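Side-chain contacts in protein ACDH-11, isoform b (Caenorhabditis elegans, PDB 4Y9J), which belongs to the acyl-CoA dehydrogenase family of flavoproteins and carries a bound flavin-adenine dinucleotide in a four-chain assembly: residues D31-R36 / Q552-V557; Q71-Q76 / L432-R437; K154-L159 / T169-R174. One frame throughout, in Å; residues are numbered along the deposited sequence.

Contact 1: residues D31-R36 / Q552-V557; sequences DPILDR and QSDIEV
Arg36 grips Asp554 side-on in a two-nitrogen salt bridge, the two side chains approaching from opposite directions. The guanidinium offers NE together with one terminal nitrogen, and each donor takes its own carboxylate oxygen. The outer bond is short and almost straight: Arg36 NH2 lies 2.8 Å from Asp554 OD1, with 172° at the hydrogen and the oxygen in the guanidinium plane. The inner one, Arg36 NE to Asp554 OD2 at 3.0 Å, is more bent and tilted, and it uses the syn lone pair. The two flat groups are turned 45° against each other. Arg36 gets there by a bend at chi3 (-58°), which swings the guanidinium across to the helix 552-563. The CG2 methyl of Ile33 lies loosely alongside the carboxylate, 4.1 Å from Asp554 OD1.

The second shell holds both partners. Asp554 OD2 also accepts from the backbone N of Asn551, just before its helix, while Arg36 NH2 has a further salt bridge to Asp589 of the second subunit. The two carboxylates probably balance the charge of the guanidinium and hold it in place.

Behind Arg36, the start of the helix 34-41 is organised by Asp31. Its OD1 accepts from Ile33 N at 3.0 Å and from Leu34 N at 2.8 Å, both on the anti side, one tilted to each side of the carboxylate plane, and its OD2 pairs with Arg328. Ile33 occupies the N-cap position. This is an Asx turn and Asx motif leading into a helix, whose first turn carries the arginine that ties the N-terminal region to the helix 552-563 beside a subunit interface.

Contact 2: residues Q71-Q76 / L432-R437; sequences QAELEQ and LPTLLR
Glu73 and Arg437 form a salt bridge carried by one direct hydrogen bond between the last turn of the long helix 44-74 and the short helix 432-439, joining the AidB-like N-terminal region to the C-terminal domain of the acyl-CoA dehydrogenase family. Glu73 has the largest share of the buried surface, with Thr434 and Arg437 contributing equally on the other side. One oxygen does the direct work: Arg437 NH2 donates to Glu73 OE2 over 2.8 Å, at 156° on the hydrogen. The oxygen lies near the guanidinium plane, at its edge, yet the nitrogen stands 43° out of the carboxylate plane, the two flat groups being moderately turned against each other.

Glu73 sends CG anti to its backbone N and then folds at chi2 (79°), a shape that carries the carboxylate across to the arginine. Thr434 sits beside this bridge, its OG1 4.2 Å from Glu73 OE2, a neighbour by packing. The helix end behind the glutamate is tied down as well, since Gln76 NE2 turns back to donate to Glu73 O at 3.0 Å.

Further partners hold the guanidinium: Glu428 forms a salt bridge with its NE, and the carbonyl of Leu278 accepts from NH1. Two carboxylates on one arginine probably balance its charge in this buried place. The backbone O of Arg437 meanwhile accepts from Tyr426 of the second subunit. The other carboxylate oxygen of Glu73 reaches the arginine through a water, which donates to Glu73 OE1 at 2.7 Å and accepts from Arg437 NH1 at 3.0 Å.

Contact 3: residues K154-L159 / T169-R174; sequences KTLTSL and TEAVDR
A helical hairpin in the AidB-like N-terminal region brings together the end of the helix 143-158 and the helix 166-175, and methyl and methylene groups supply the side-chain contact between the two segments. The local axes pass 9.9 Å apart at 135° between their N-to-C directions, an inclined, roughly antiparallel crossing. At its centre Leu156 and Val172 run alongside each other, pointing opposite ways. Leu156 CB rests 3.9 Å from Val172 CG2, while the CD1 branch extends further and lands on Ala171 CB at 4.0 Å. The small alanine and the branched valine, consecutive on their helix, thereby receive different parts of one leucine.

Thr157 extends the apolar surface with its methyl group, set nearly perpendicular to the valine side chain. Thr157 CG2 lies 4.0 Å from Val172 CG2 and 4.1 Å from Val172 CG1. The chi1 of Thr157 (58°) tucks OG1 back over its own backbone, where the hydroxyl bonds to Val153 O one turn earlier, and turns the methyl to the valine. One branched residue thus serves its own helix with oxygen and the opposite helix with carbon.

Around these methyl groups, the helix 143-158 lies against the strand 285-298, through Leu156 on Ile298, and against the helix 304-338, through Lys154 and Thr155. The helix 166-175 packs instead on loop residues, Val172 on Tyr162 and both Glu170 and Arg174 on Trp184.

How the contacts relate
All three contacts are largely buried, but they span very different lengths of chain. Contacts 1 and 2 bring the N-terminal region to distant later parts, through the consecutive helices 34-41 and 44-74, and both touch the second subunit. Their chemistry matches that place: buried arginine–carboxylate pairs lie where the N-terminal helices meet remote segments near a neighbouring chain. Contact 3, by contrast, closes a short local hairpin that no other chain touches, and methyl groups make its touching surfaces. Along the chain it is nested inside contact 2, itself nested inside contact 1. No two touch: their centres lie about 30 to 38 Å apart.

Contact 1: residues D31-R36 / Q552-V557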
loop_
_atom_site.group_PDB
_atom_site.type_symbol
_atom_site.label_atom_id
_atom_site.label_comp_id
_atom_site.label_asym_id
_atom_site.label_seq_id
_atom_site.Cartn_x
_atom_site.Cartn_y
_atom_site.Cartn_z
ATOM N N ASP B 31 -10.118 37.417 -2.466
ATOM C CA ASP B 31 -11.034 37.333 -1.314
ATOM C C ASP B 31 -12.058 38.497 -1.398
ATOM O O ASP B 31 -11.651 39.646 -1.579
ATOM C CB ASP B 31 -10.319 37.373 0.045
ATOM C CG ASP B 31 -11.228 36.948 1.228
ATOM O OD1 ASP B 31 -11.934 37.805 1.818
ATOM O OD2 ASP B 31 -11.199 35.752 1.613
ATOM N N PRO B 32 -13.357 38.183 -1.219
ATOM C CA PRO B 32 -14.424 39.181 -1.177
ATOM C C PRO B 32 -14.243 40.298 -0.176
ATOM O O PRO B 32 -14.536 41.428 -0.507
ATOM C CB PRO B 32 -15.632 38.339 -0.800
ATOM C CG PRO B 32 -15.386 37.034 -1.470
ATOM C CD PRO B 32 -13.919 36.820 -1.258
ATOM N N ILE B 33 -13.800 40.016 1.042
ATOM C CA ILE B 33 -13.753 41.044 2.067
ATOM C C ILE B 33 -12.475 41.275 2.843
ATOM O O ILE B 33 -12.404 42.249 3.567
ATOM C CB ILE B 33 -14.788 40.858 3.186
ATOM C CG1 ILE B 33 -14.602 39.561 3.911
ATOM C CG2 ILE B 33 -16.225 41.067 2.718
ATOM C CD1 ILE B 33 -15.300 39.636 5.248
ATOM N N LEU B 34 -11.481 40.402 2.723
ATOM C CA LEU B 34 -10.219 40.569 3.439
ATOM C C LEU B 34 -9.522 41.920 3.274
ATOM O O LEU B 34 -9.135 42.538 4.262
ATOM C CB LEU B 34 -9.240 39.466 3.007
ATOM C CG LEU B 34 -7.958 39.457 3.809
ATOM C CD1 LEU B 34 -8.246 39.464 5.301
ATOM C CD2 LEU B 34 -7.208 38.221 3.357
ATOM N N ASP B 35 -9.300 42.334 2.033
ATOM C CA ASP B 35 -8.611 43.580 1.796
ATOM C C ASP B 35 -9.455 44.775 2.318
ATOM O O ASP B 35 -8.903 45.681 2.947
ATOM C CB ASP B 35 -8.306 43.739 0.303
ATOM C CG ASP B 35 -7.555 45.065 -0.037
ATOM O OD1 ASP B 35 -6.336 45.181 0.271
ATOM O OD2 ASP B 35 -8.184 45.963 -0.638
ATOM N N ARG B 36 -10.766 44.806 2.036
ATOM C CA ARG B 36 -11.645 45.880 2.549
ATOM C C ARG B 36 -11.580 45.968 4.072
ATOM O O ARG B 36 -11.547 47.051 4.605
ATOM C CB ARG B 36 -13.095 45.743 2.063
ATOM C CG ARG B 36 -13.297 46.079 0.591
ATOM C CD ARG B 36 -14.719 46.467 0.230
ATOM N NE ARG B 36 -15.784 45.488 0.521
ATOM C CZ ARG B 36 -15.999 44.350 -0.144
ATOM N NH1 ARG B 36 -15.219 43.983 -1.158
ATOM N NH2 ARG B 36 -17.012 43.555 0.209
ATOM N N GLN B 552 -22.127 47.846 -2.153
ATOM C CA GLN B 552 -23.537 47.449 -2.045
ATOM C C GLN B 552 -23.682 46.023 -1.478
ATOM O O GLN B 552 -24.564 45.766 -0.660
ATOM C CB GLN B 552 -24.231 47.593 -3.394
ATOM C CG GLN B 552 -25.741 47.372 -3.350
ATOM C CD GLN B 552 -26.438 48.330 -2.408
ATOM O OE1 GLN B 552 -25.962 49.406 -2.185
ATOM N NE2 GLN B 552 -27.536 47.921 -1.828
ATOM N N SER B 553 -22.783 45.129 -1.857
ATOM C CA SER B 553 -22.843 43.742 -1.354
ATOM C C SER B 553 -22.690 43.767 0.174
ATOM O O SER B 553 -23.305 42.967 0.875
ATOM C CB SER B 553 -21.756 42.867 -1.976
ATOM O OG SER B 553 -20.503 42.855 -1.224
ATOM N N ASP B 554 -21.924 44.720 0.714
ATOM C CA ASP B 554 -21.701 44.750 2.143
ATOM C C ASP B 554 -22.998 45.053 2.876
ATOM O O ASP B 554 -23.270 44.456 3.930
ATOM C CB ASP B 554 -20.619 45.783 2.520
ATOM C CG ASP B 554 -19.195 45.344 2.104
ATOM O OD1 ASP B 554 -18.838 44.143 2.204
ATOM O OD2 ASP B 554 -18.383 46.229 1.708
ATOM N N ILE B 555 -23.806 45.954 2.343
ATOM C CA ILE B 555 -25.128 46.289 2.966
ATOM C C ILE B 555 -26.097 45.100 2.898
ATOM O O ILE B 555 -26.766 44.751 3.860
ATOM C CB ILE B 555 -25.807 47.533 2.328
ATOM C CG1 ILE B 555 -25.031 48.807 2.648
ATOM C CG2 ILE B 555 -27.218 47.717 2.869
ATOM C CD1 ILE B 555 -25.296 49.973 1.717
ATOM N N GLU B 556 -26.154 44.486 1.738
ATOM C CA GLU B 556 -27.064 43.379 1.523
ATOM C C GLU B 556 -26.712 42.173 2.417
ATOM O O GLU B 556 -27.591 41.481 2.930
ATOM C CB GLU B 556 -27.004 42.971 0.068
ATOM C CG GLU B 556 -28.060 41.936 -0.262
ATOM C CD GLU B 556 -29.506 42.427 -0.043
ATOM O OE1 GLU B 556 -30.425 41.542 0.099
ATOM O OE2 GLU B 556 -29.720 43.683 -0.064
ATOM N N VAL B 557 -25.419 41.950 2.615
ATOM C CA VAL B 557 -24.944 40.873 3.490
ATOM C C VAL B 557 -25.329 41.154 4.959
ATOM O O VAL B 557 -25.789 40.262 5.668
ATOM C CB VAL B 557 -23.423 40.716 3.371
ATOM C CG1 VAL B 557 -22.903 39.842 4.475
ATOM C CG2 VAL B 557 -23.045 40.093 2.047
#

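Contact 2: residues Q71-Q76 / L432-R437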
loop_
_atom_site.group_PDB
_atom_site.type_symbol
_atom_site.label_atom_id
_atom_site.label_comp_id
_atom_site.label_asym_id
_atom_site.label_seq_id
_atom_site.Cartn_x
_atom_site.Cartn_y
_atom_site.Cartn_z
ATOM N N GLN B 71 0.959 17.511 -1.921
ATOM C CA GLN B 71 1.930 16.442 -1.741
ATOM C C GLN B 71 1.987 15.822 -0.373
ATOM O O GLN B 71 2.153 14.617 -0.252
ATOM C CB GLN B 71 3.312 16.861 -2.186
ATOM C CG GLN B 71 3.447 17.157 -3.657
ATOM C CD GLN B 71 2.946 15.998 -4.585
ATOM O OE1 GLN B 71 3.439 14.930 -4.531
ATOM N NE2 GLN B 71 1.970 16.263 -5.386
ATOM N N ALA B 72 1.802 16.654 0.678
ATOM C CA ALA B 72 1.833 16.170 2.051
ATOM C C ALA B 72 0.653 15.269 2.367
ATOM O O ALA B 72 0.748 14.411 3.243
ATOM C CB ALA B 72 1.878 17.349 3.033
ATOM N N GLU B 73 -0.408 15.393 1.622
ATOM C CA GLU B 73 -1.514 14.455 1.724
ATOM C C GLU B 73 -1.267 13.151 0.923
ATOM O O GLU B 73 -1.812 12.084 1.269
ATOM C CB GLU B 73 -2.788 15.155 1.266
ATOM C CG GLU B 73 -4.044 14.315 1.092
ATOM C CD GLU B 73 -4.751 13.999 2.389
ATOM O OE1 GLU B 73 -4.315 14.502 3.446
ATOM O OE2 GLU B 73 -5.750 13.173 2.370
ATOM N N LEU B 74 -0.602 13.286 -0.227
ATOM C CA LEU B 74 -0.313 12.137 -1.082
ATOM C C LEU B 74 0.773 11.254 -0.571
ATOM O O LEU B 74 0.802 10.070 -0.902
ATOM C CB LEU B 74 -0.021 12.588 -2.505
ATOM C CG LEU B 74 -1.122 13.339 -3.201
ATOM C CD1 LEU B 74 -0.621 13.885 -4.506
ATOM C CD2 LEU B 74 -2.376 12.489 -3.327
ATOM N N GLU B 75 1.634 11.755 0.283
ATOM C CA GLU B 75 2.725 10.951 0.873
ATOM C C GLU B 75 2.684 11.135 2.388
ATOM O O GLU B 75 3.472 11.896 2.993
ATOM C CB GLU B 75 4.109 11.347 0.351
ATOM C CG GLU B 75 4.250 11.078 -1.112
ATOM C CD GLU B 75 4.418 9.620 -1.524
ATOM O OE1 GLU B 75 4.601 8.699 -0.645
ATOM O OE2 GLU B 75 4.403 9.419 -2.802
ATOM N N GLN B 76 1.810 10.369 3.000
ATOM C CA GLN B 76 1.522 10.538 4.415
ATOM C C GLN B 76 2.598 9.977 5.304
ATOM O O GLN B 76 3.367 9.144 4.887
ATOM C CB GLN B 76 0.204 9.816 4.690
ATOM C CG GLN B 76 -0.929 10.479 3.921
ATOM C CD GLN B 76 -2.226 9.629 3.895
ATOM O OE1 GLN B 76 -2.432 8.720 4.726
ATOM N NE2 GLN B 76 -3.100 9.991 2.990
ATOM N N LEU B 432 -10.672 18.141 -3.682
ATOM C CA LEU B 432 -11.783 18.764 -2.981
ATOM C C LEU B 432 -12.224 18.098 -1.716
ATOM O O LEU B 432 -12.498 18.737 -0.701
ATOM C CB LEU B 432 -12.963 18.933 -3.940
ATOM C CG LEU B 432 -12.621 19.798 -5.164
ATOM C CD1 LEU B 432 -13.635 19.695 -6.285
ATOM C CD2 LEU B 432 -12.428 21.261 -4.764
ATOM N N PRO B 433 -12.357 16.734 -1.713
ATOM C CA PRO B 433 -12.707 16.086 -0.477
ATOM C C PRO B 433 -11.796 16.288 0.671
ATOM O O PRO B 433 -12.272 16.285 1.812
ATOM C CB PRO B 433 -12.737 14.560 -0.819
ATOM C CG PRO B 433 -13.046 14.578 -2.246
ATOM C CD PRO B 433 -12.289 15.780 -2.823
ATOM N N THR B 434 -10.526 16.538 0.407
ATOM C CA THR B 434 -9.626 16.887 1.488
ATOM C C THR B 434 -10.164 18.058 2.347
ATOM O O THR B 434 -10.010 18.048 3.545
ATOM C CB THR B 434 -8.251 17.268 0.954
ATOM O OG1 THR B 434 -7.725 16.171 0.183
ATOM C CG2 THR B 434 -7.347 17.587 2.071
ATOM N N LEU B 435 -10.717 19.058 1.684
ATOM C CA LEU B 435 -11.264 20.216 2.353
ATOM C C LEU B 435 -12.333 19.800 3.325
ATOM O O LEU B 435 -12.375 20.338 4.456
ATOM C CB LEU B 435 -11.836 21.239 1.361
ATOM C CG LEU B 435 -10.800 21.817 0.387
ATOM C CD1 LEU B 435 -11.551 22.588 -0.665
ATOM C CD2 LEU B 435 -9.829 22.709 1.154
ATOM N N LEU B 436 -13.188 18.841 2.963
ATOM C CA LEU B 436 -14.262 18.404 3.867
ATOM C C LEU B 436 -13.708 17.563 5.047
ATOM O O LEU B 436 -14.047 17.800 6.232
ATOM C CB LEU B 436 -15.285 17.557 3.130
ATOM C CG LEU B 436 -16.448 17.040 3.927
ATOM C CD1 LEU B 436 -17.372 18.140 4.387
ATOM C CD2 LEU B 436 -17.203 16.036 3.101
ATOM N N ARG B 437 -12.852 16.580 4.725
ATOM C CA ARG B 437 -12.282 15.676 5.726
ATOM C C ARG B 437 -11.487 16.502 6.798
ATOM O O ARG B 437 -11.586 16.249 8.011
ATOM C CB ARG B 437 -11.430 14.611 5.037
ATOM C CG ARG B 437 -12.296 13.635 4.179
ATOM C CD ARG B 437 -11.480 12.446 3.770
ATOM N NE ARG B 437 -10.504 12.774 2.774
ATOM C CZ ARG B 437 -9.240 13.057 2.968
ATOM N NH1 ARG B 437 -8.686 13.002 4.172
ATOM N NH2 ARG B 437 -8.491 13.306 1.894
HETATM O O HOH W 1 -6.349 14.528 5.163
#

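Contact 3: residues K154-L159 / T169-R174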
loop_
_atom_site.group_PDB
_atom_site.type_symbol
_atom_site.label_atom_id
_atom_site.label_comp_id
_atom_site.label_asym_id
_atom_site.label_seq_id
_atom_site.Cartn_x
_atom_site.Cartn_y
_atom_site.Cartn_z
ATOM N N LYS B 154 3.257 32.286 23.409
ATOM C CA LYS B 154 2.407 33.067 24.257
ATOM C C LYS B 154 2.463 32.549 25.682
ATOM O O LYS B 154 2.496 33.320 26.632
ATOM C CB LYS B 154 0.962 33.000 23.734
ATOM C CG LYS B 154 -0.027 33.803 24.559
ATOM C CD LYS B 154 0.240 35.272 24.439
ATOM C CE LYS B 154 -0.821 36.010 25.263
ATOM N NZ LYS B 154 -1.456 37.115 24.522
ATOM N N THR B 155 2.389 31.222 25.826
ATOM C CA THR B 155 2.402 30.633 27.136
ATOM C C THR B 155 3.693 30.922 27.862
ATOM O O THR B 155 3.715 31.389 29.018
ATOM C CB THR B 155 2.209 29.116 27.020
ATOM O OG1 THR B 155 0.926 28.854 26.470
ATOM C CG2 THR B 155 2.341 28.419 28.362
ATOM N N LEU B 156 4.814 30.676 27.205
ATOM C CA LEU B 156 6.078 30.818 27.864
ATOM C C LEU B 156 6.419 32.291 28.203
ATOM O O LEU B 156 6.914 32.601 29.305
ATOM C CB LEU B 156 7.191 30.174 27.044
ATOM C CG LEU B 156 7.071 28.656 26.834
ATOM C CD1 LEU B 156 8.228 28.209 25.923
ATOM C CD2 LEU B 156 7.150 27.919 28.168
ATOM N N THR B 157 6.052 33.203 27.323
ATOM C CA THR B 157 6.250 34.588 27.636
ATOM C C THR B 157 5.308 35.102 28.724
ATOM O O THR B 157 5.716 35.911 29.515
ATOM C CB THR B 157 6.247 35.498 26.414
ATOM O OG1 THR B 157 5.033 35.365 25.705
ATOM C CG2 THR B 157 7.345 35.118 25.507
ATOM N N SER B 158 4.069 34.586 28.776
ATOM C CA SER B 158 3.093 35.006 29.783
ATOM C C SER B 158 3.512 34.607 31.140
ATOM O O SER B 158 3.127 35.281 32.090
ATOM C CB SER B 158 1.717 34.425 29.552
ATOM O OG SER B 158 1.208 35.029 28.416
ATOM N N LEU B 159 4.261 33.514 31.245
ATOM C CA LEU B 159 4.725 33.031 32.550
ATOM C C LEU B 159 5.984 33.715 33.026
ATOM O O LEU B 159 6.559 33.368 34.083
ATOM C CB LEU B 159 4.885 31.507 32.492
ATOM C CG LEU B 159 3.586 30.740 32.315
ATOM C CD1 LEU B 159 3.963 29.323 31.967
ATOM C CD2 LEU B 159 2.764 30.738 33.571
ATOM N N THR B 169 13.554 30.115 27.325
ATOM C CA THR B 169 14.139 31.265 26.620
ATOM C C THR B 169 14.636 30.829 25.214
ATOM O O THR B 169 14.314 31.468 24.206
ATOM C CB THR B 169 15.239 31.928 27.463
ATOM O OG1 THR B 169 14.695 32.407 28.718
ATOM C CG2 THR B 169 15.929 33.028 26.703
ATOM N N GLU B 170 15.372 29.736 25.161
ATOM C CA GLU B 170 15.798 29.159 23.865
ATOM C C GLU B 170 14.605 28.810 22.995
ATOM O O GLU B 170 14.575 29.143 21.814
ATOM C CB GLU B 170 16.688 27.941 24.032
ATOM C CG GLU B 170 16.943 27.274 22.663
ATOM C CD GLU B 170 17.883 26.090 22.716
ATOM O OE1 GLU B 170 17.865 25.334 23.732
ATOM O OE2 GLU B 170 18.638 25.947 21.726
ATOM N N ALA B 171 13.586 28.206 23.602
ATOM C CA ALA B 171 12.369 27.849 22.889
ATOM C C ALA B 171 11.704 29.084 22.308
ATOM O O ALA B 171 11.400 29.147 21.139
ATOM C CB ALA B 171 11.408 27.062 23.786
ATOM N N VAL B 172 11.518 30.100 23.104
ATOM C CA VAL B 172 10.888 31.298 22.592
ATOM C C VAL B 172 11.643 31.856 21.355
ATOM O O VAL B 172 10.968 32.205 20.354
ATOM C CB VAL B 172 10.740 32.352 23.697
ATOM C CG1 VAL B 172 10.436 33.723 23.125
ATOM C CG2 VAL B 172 9.619 31.924 24.619
ATOM N N ASP B 173 12.955 31.970 21.447
ATOM C CA ASP B 173 13.783 32.532 20.365
ATOM C C ASP B 173 13.668 31.683 19.088
ATOM O O ASP B 173 13.478 32.211 18.032
ATOM C CB ASP B 173 15.250 32.661 20.763
ATOM C CG ASP B 173 15.503 33.815 21.744
ATOM O OD1 ASP B 173 14.670 34.733 21.780
ATOM O OD2 ASP B 173 16.541 33.816 22.447
ATOM N N ARG B 174 13.697 30.374 19.230
ATOM C CA ARG B 174 13.579 29.461 18.077
ATOM C C ARG B 174 12.211 29.314 17.511
ATOM O O ARG B 174 12.073 29.281 16.325
ATOM C CB ARG B 174 14.141 28.120 18.454
ATOM C CG ARG B 174 15.606 28.388 18.775
ATOM C CD ARG B 174 16.405 27.151 19.023
ATOM N NE ARG B 174 16.734 26.527 17.763
ATOM C CZ ARG B 174 17.763 25.708 17.571
ATOM N NH1 ARG B 174 18.568 25.405 18.572
ATOM N NH2 ARG B 174 17.926 25.146 16.390
#